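Local coordinates for uncharacterized protein (PDB 3NO2) that is of unknown function but folds as a six-bladed beta-propeller, with a family resemblance to Mal s 1 allergenic protein-like sequences, at residues Glu49-Ile61 against Asn70-Ile84. Sequence-based numbering, arbitrary orientation. Where two conformers were deposited one is given.
Sequences EILFSYSKGAKMI and NIAAPAGCEMQTARI
A58 and M79, a selenomethionine, meet between two neighbouring blades of the six-bladed beta-propeller. Strands 50-53 and 57-61 are the middle pair of one four-stranded blade, and strand 67-72 is its outer edge. The chain then turns at P74-C77 and starts the next blade with strand 78-84.

Within the blade of strands 41-44 to 67-72, A58 and I71 form an antiparallel hydrogen-bonded pair. I71 N to A58 O is 2.8 Å and nearly straight (175° at the hydrogen). A73 N also reaches K56 O, but from well above the carbonyl plane.

Apolar side chains from the two blades meet along strand 78-84. With CG anti to the backbone N (chi1 -170°), M79 CG lies 3.8 Å from A58 CB. Bends at chi2 and chi3 then bring CE to the backbone at G57 and A58. A82 puts its methyl against L51 CG and S53 CB. L51 CD2 touches I84 CD1 at 3.9 Å. In one of its two conformers the M60 side chain, also selenomethionine, brings CE to the same CD1.

The polar end lies near S53 and S55. A water bridges S53 OG and Q80 OE1, which also takes a bond from N40. Q80 NE2 donates to E78 OE1 at 3.0 Å, with the acceptor in the amide plane, and also bonds E38. E78 OE1 has H124 as a further partner. S55 and M79 form an isolated antiparallel hydrogen-bonded pair between these segments: S55 N to M79 O is 3.0 Å and bent, while M79 N to S55 O is 2.8 Å and straighter, at 165°.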
# COMPACT_ATOMS: atom_id res chain seq x y z
N GLU A 49 11.25 12.31 -5.88
CA GLU A 49 9.92 12.94 -5.87
C GLU A 49 8.94 12.00 -5.15
O GLU A 49 9.20 10.80 -5.03
CB GLU A 49 9.42 13.22 -7.27
CG GLU A 49 10.33 14.20 -8.05
CD GLU A 49 10.74 13.68 -9.41
OE1 GLU A 49 10.86 12.44 -9.69
OE2 GLU A 49 10.98 14.58 -10.25
N ILE A 50 7.85 12.58 -4.68
CA ILE A 50 6.94 11.91 -3.76
C ILE A 50 5.54 11.88 -4.39
O ILE A 50 5.00 12.92 -4.77
CB ILE A 50 6.90 12.67 -2.44
CG1 ILE A 50 8.23 12.49 -1.72
CG2 ILE A 50 5.76 12.18 -1.54
CD1 ILE A 50 8.53 13.63 -0.76
N LEU A 51 4.96 10.68 -4.52
CA LEU A 51 3.62 10.45 -5.04
C LEU A 51 2.75 9.96 -3.87
O LEU A 51 3.21 9.10 -3.09
CB LEU A 51 3.68 9.34 -6.09
CG LEU A 51 2.35 8.81 -6.62
CD1 LEU A 51 1.54 9.87 -7.41
CD2 LEU A 51 2.60 7.54 -7.47
N PHE A 52 1.55 10.48 -3.73
CA PHE A 52 0.63 9.93 -2.73
C PHE A 52 -0.79 10.05 -3.18
O PHE A 52 -1.16 11.00 -3.87
CB PHE A 52 0.84 10.57 -1.32
CG PHE A 52 0.51 12.04 -1.20
CD1 PHE A 52 1.41 13.01 -1.59
CD2 PHE A 52 -0.70 12.42 -0.71
CE1 PHE A 52 1.08 14.35 -1.45
CE2 PHE A 52 -1.04 13.75 -0.57
CZ PHE A 52 -0.15 14.71 -0.96
N SER A 53 -1.62 9.12 -2.70
CA SER A 53 -3.06 9.23 -2.82
C SER A 53 -3.63 9.77 -1.54
O SER A 53 -3.08 9.58 -0.43
CB SER A 53 -3.76 7.92 -3.19
OG SER A 53 -3.55 6.93 -2.21
N TYR A 54 -4.77 10.44 -1.68
CA TYR A 54 -5.39 11.09 -0.55
C TYR A 54 -6.92 11.03 -0.54
O TYR A 54 -7.59 11.82 0.14
CB TYR A 54 -4.86 12.51 -0.37
CG TYR A 54 -5.09 13.48 -1.51
CD1 TYR A 54 -6.22 14.26 -1.55
CD2 TYR A 54 -4.13 13.68 -2.49
CE1 TYR A 54 -6.43 15.19 -2.56
CE2 TYR A 54 -4.33 14.62 -3.52
CZ TYR A 54 -5.49 15.34 -3.54
OH TYR A 54 -5.72 16.29 -4.51
N SER A 55 -7.45 10.05 -1.28
CA SER A 55 -8.90 9.77 -1.38
C SER A 55 -9.60 10.71 -2.31
O SER A 55 -10.22 10.30 -3.30
CB SER A 55 -9.60 9.66 -0.01
OG SER A 55 -10.85 8.99 -0.19
N LYS A 56 -9.44 12.01 -2.09
CA LYS A 56 -9.99 13.00 -3.02
C LYS A 56 -9.14 13.15 -4.28
O LYS A 56 -9.58 13.80 -5.23
CB LYS A 56 -10.15 14.37 -2.32
CG LYS A 56 -11.09 14.34 -1.12
CD LYS A 56 -12.44 13.78 -1.43
CE LYS A 56 -13.45 13.99 -0.30
NZ LYS A 56 -13.07 13.38 0.95
N GLY A 57 -8.00 12.49 -4.37
CA GLY A 57 -7.13 12.59 -5.56
C GLY A 57 -5.81 11.95 -5.28
O GLY A 57 -5.64 11.27 -4.26
N ALA A 58 -4.87 12.11 -6.20
CA ALA A 58 -3.46 11.71 -6.04
C ALA A 58 -2.61 12.81 -6.61
O ALA A 58 -3.02 13.47 -7.60
CB ALA A 58 -3.16 10.38 -6.78
N LYS A 59 -1.46 13.03 -6.03
CA LYS A 59 -0.58 14.08 -6.52
C LYS A 59 0.87 13.71 -6.36
O LYS A 59 1.22 12.84 -5.54
CB LYS A 59 -0.86 15.41 -5.91
CG LYS A 59 -0.52 15.54 -4.44
CD LYS A 59 -0.71 16.97 -3.92
CE LYS A 59 -2.20 17.39 -3.93
NZ LYS A 59 -2.36 18.82 -3.59
N MSE A 60 1.72 14.34 -7.16
CA MSE A 60 3.18 14.22 -7.06
C MSE A 60 3.75 15.59 -6.66
O MSE A 60 3.33 16.61 -7.20
CB MSE A 60 3.78 13.70 -8.38
CG MSE A 60 5.26 13.39 -8.28
SE MSE A 60 6.05 12.59 -9.83
CE MSE A 60 5.61 10.81 -9.45
N ILE A 61 4.68 15.57 -5.71
CA ILE A 61 5.34 16.76 -5.19
C ILE A 61 6.85 16.52 -5.23
O ILE A 61 7.34 15.39 -5.23
CB ILE A 61 4.88 17.12 -3.76
CG1 ILE A 61 5.19 16.00 -2.75
CG2 ILE A 61 3.38 17.40 -3.75
CD1 ILE A 61 4.92 16.37 -1.27
N ASN A 70 -1.48 16.88 -10.20
CA ASN A 70 -2.58 16.40 -9.35
C ASN A 70 -3.66 15.85 -10.24
O ASN A 70 -3.96 16.41 -11.33
CB ASN A 70 -3.17 17.56 -8.56
CG ASN A 70 -4.25 17.16 -7.64
OD1 ASN A 70 -3.99 16.41 -6.69
ND2 ASN A 70 -5.49 17.59 -7.88
N ILE A 71 -4.26 14.75 -9.82
CA ILE A 71 -5.47 14.20 -10.45
C ILE A 71 -6.54 14.05 -9.39
O ILE A 71 -6.33 13.35 -8.38
CB ILE A 71 -5.19 12.87 -11.13
CG1 ILE A 71 -4.14 13.06 -12.23
CG2 ILE A 71 -6.54 12.25 -11.68
CD1 ILE A 71 -3.68 11.69 -12.88
N ALA A 72 -7.69 14.69 -9.57
CA ALA A 72 -8.82 14.56 -8.67
C ALA A 72 -9.60 13.29 -8.93
O ALA A 72 -9.80 12.88 -10.10
CB ALA A 72 -9.73 15.79 -8.83
N ALA A 73 -10.06 12.62 -7.88
CA ALA A 73 -11.08 11.59 -8.02
C ALA A 73 -12.43 12.25 -8.30
O ALA A 73 -12.71 13.31 -7.74
CB ALA A 73 -11.18 10.77 -6.78
N PRO A 74 -13.28 11.63 -9.11
CA PRO A 74 -14.63 12.16 -9.26
C PRO A 74 -15.42 12.12 -7.98
O PRO A 74 -15.07 11.41 -7.06
CB PRO A 74 -15.25 11.22 -10.32
CG PRO A 74 -14.10 10.64 -11.05
CD PRO A 74 -13.02 10.49 -10.01
N ALA A 75 -16.49 12.92 -7.88
CA ALA A 75 -17.28 12.96 -6.66
C ALA A 75 -17.71 11.57 -6.20
O ALA A 75 -18.22 10.76 -7.00
CB ALA A 75 -18.53 13.87 -6.86
N GLY A 76 -17.53 11.30 -4.92
CA GLY A 76 -17.92 10.03 -4.32
C GLY A 76 -16.93 8.91 -4.56
O GLY A 76 -17.08 7.82 -3.98
N CYS A 77 -15.93 9.13 -5.44
CA CYS A 77 -14.90 8.12 -5.72
C CYS A 77 -13.82 8.27 -4.67
O CYS A 77 -13.74 9.30 -3.97
CB CYS A 77 -14.32 8.28 -7.12
SG CYS A 77 -15.48 7.88 -8.47
N GLU A 78 -12.96 7.27 -4.54
CA GLU A 78 -11.85 7.33 -3.59
C GLU A 78 -10.58 6.89 -4.27
O GLU A 78 -10.36 5.69 -4.59
CB GLU A 78 -12.11 6.46 -2.37
CG GLU A 78 -13.35 6.83 -1.58
CD GLU A 78 -13.46 6.09 -0.26
OE1 GLU A 78 -12.55 5.34 0.12
OE2 GLU A 78 -14.51 6.29 0.42
N MSE A 79 -9.64 7.82 -4.44
CA MSE A 79 -8.33 7.52 -4.97
C MSE A 79 -7.52 6.90 -3.84
O MSE A 79 -7.14 7.58 -2.88
CB MSE A 79 -7.66 8.82 -5.42
CG MSE A 79 -6.40 8.57 -6.19
SE MSE A 79 -6.65 8.13 -8.08
CE MSE A 79 -6.85 9.90 -8.75
N GLN A 80 -7.21 5.61 -3.98
CA GLN A 80 -6.56 4.85 -2.92
C GLN A 80 -5.26 4.17 -3.34
O GLN A 80 -4.52 3.77 -2.45
CB GLN A 80 -7.50 3.80 -2.34
CG GLN A 80 -8.73 4.36 -1.64
CD GLN A 80 -8.50 4.87 -0.25
OE1 GLN A 80 -7.39 4.95 0.24
NE2 GLN A 80 -9.59 5.28 0.40
N THR A 81 -4.98 4.03 -4.64
CA THR A 81 -3.74 3.51 -5.15
C THR A 81 -2.86 4.63 -5.65
O THR A 81 -3.34 5.54 -6.33
CB THR A 81 -4.01 2.57 -6.35
OG1 THR A 81 -4.77 1.42 -5.95
CG2 THR A 81 -2.75 2.09 -7.05
N ALA A 82 -1.57 4.54 -5.36
CA ALA A 82 -0.56 5.45 -5.92
C ALA A 82 0.81 4.77 -5.77
O ALA A 82 1.33 4.71 -4.66
CB ALA A 82 -0.61 6.78 -5.24
N ARG A 83 1.39 4.28 -6.85
CA ARG A 83 2.70 3.61 -6.82
C ARG A 83 3.50 4.04 -8.04
O ARG A 83 2.97 4.55 -9.02
CB ARG A 83 2.56 2.09 -6.76
CG ARG A 83 1.95 1.50 -8.02
CD ARG A 83 1.99 0.01 -8.05
NE ARG A 83 1.19 -0.60 -7.01
CZ ARG A 83 1.66 -1.24 -5.94
NH1 ARG A 83 2.96 -1.37 -5.74
NH2 ARG A 83 0.81 -1.79 -5.11
N ILE A 84 4.81 3.81 -7.97
CA ILE A 84 5.70 3.94 -9.11
C ILE A 84 6.00 2.55 -9.64
O ILE A 84 6.47 1.66 -8.88
CB ILE A 84 6.96 4.69 -8.73
CG1 ILE A 84 6.63 6.10 -8.22
CG2 ILE A 84 7.96 4.69 -9.92
CD1 ILE A 84 6.02 7.07 -9.25
O HOH W 1 -5.42 6.92 -0.10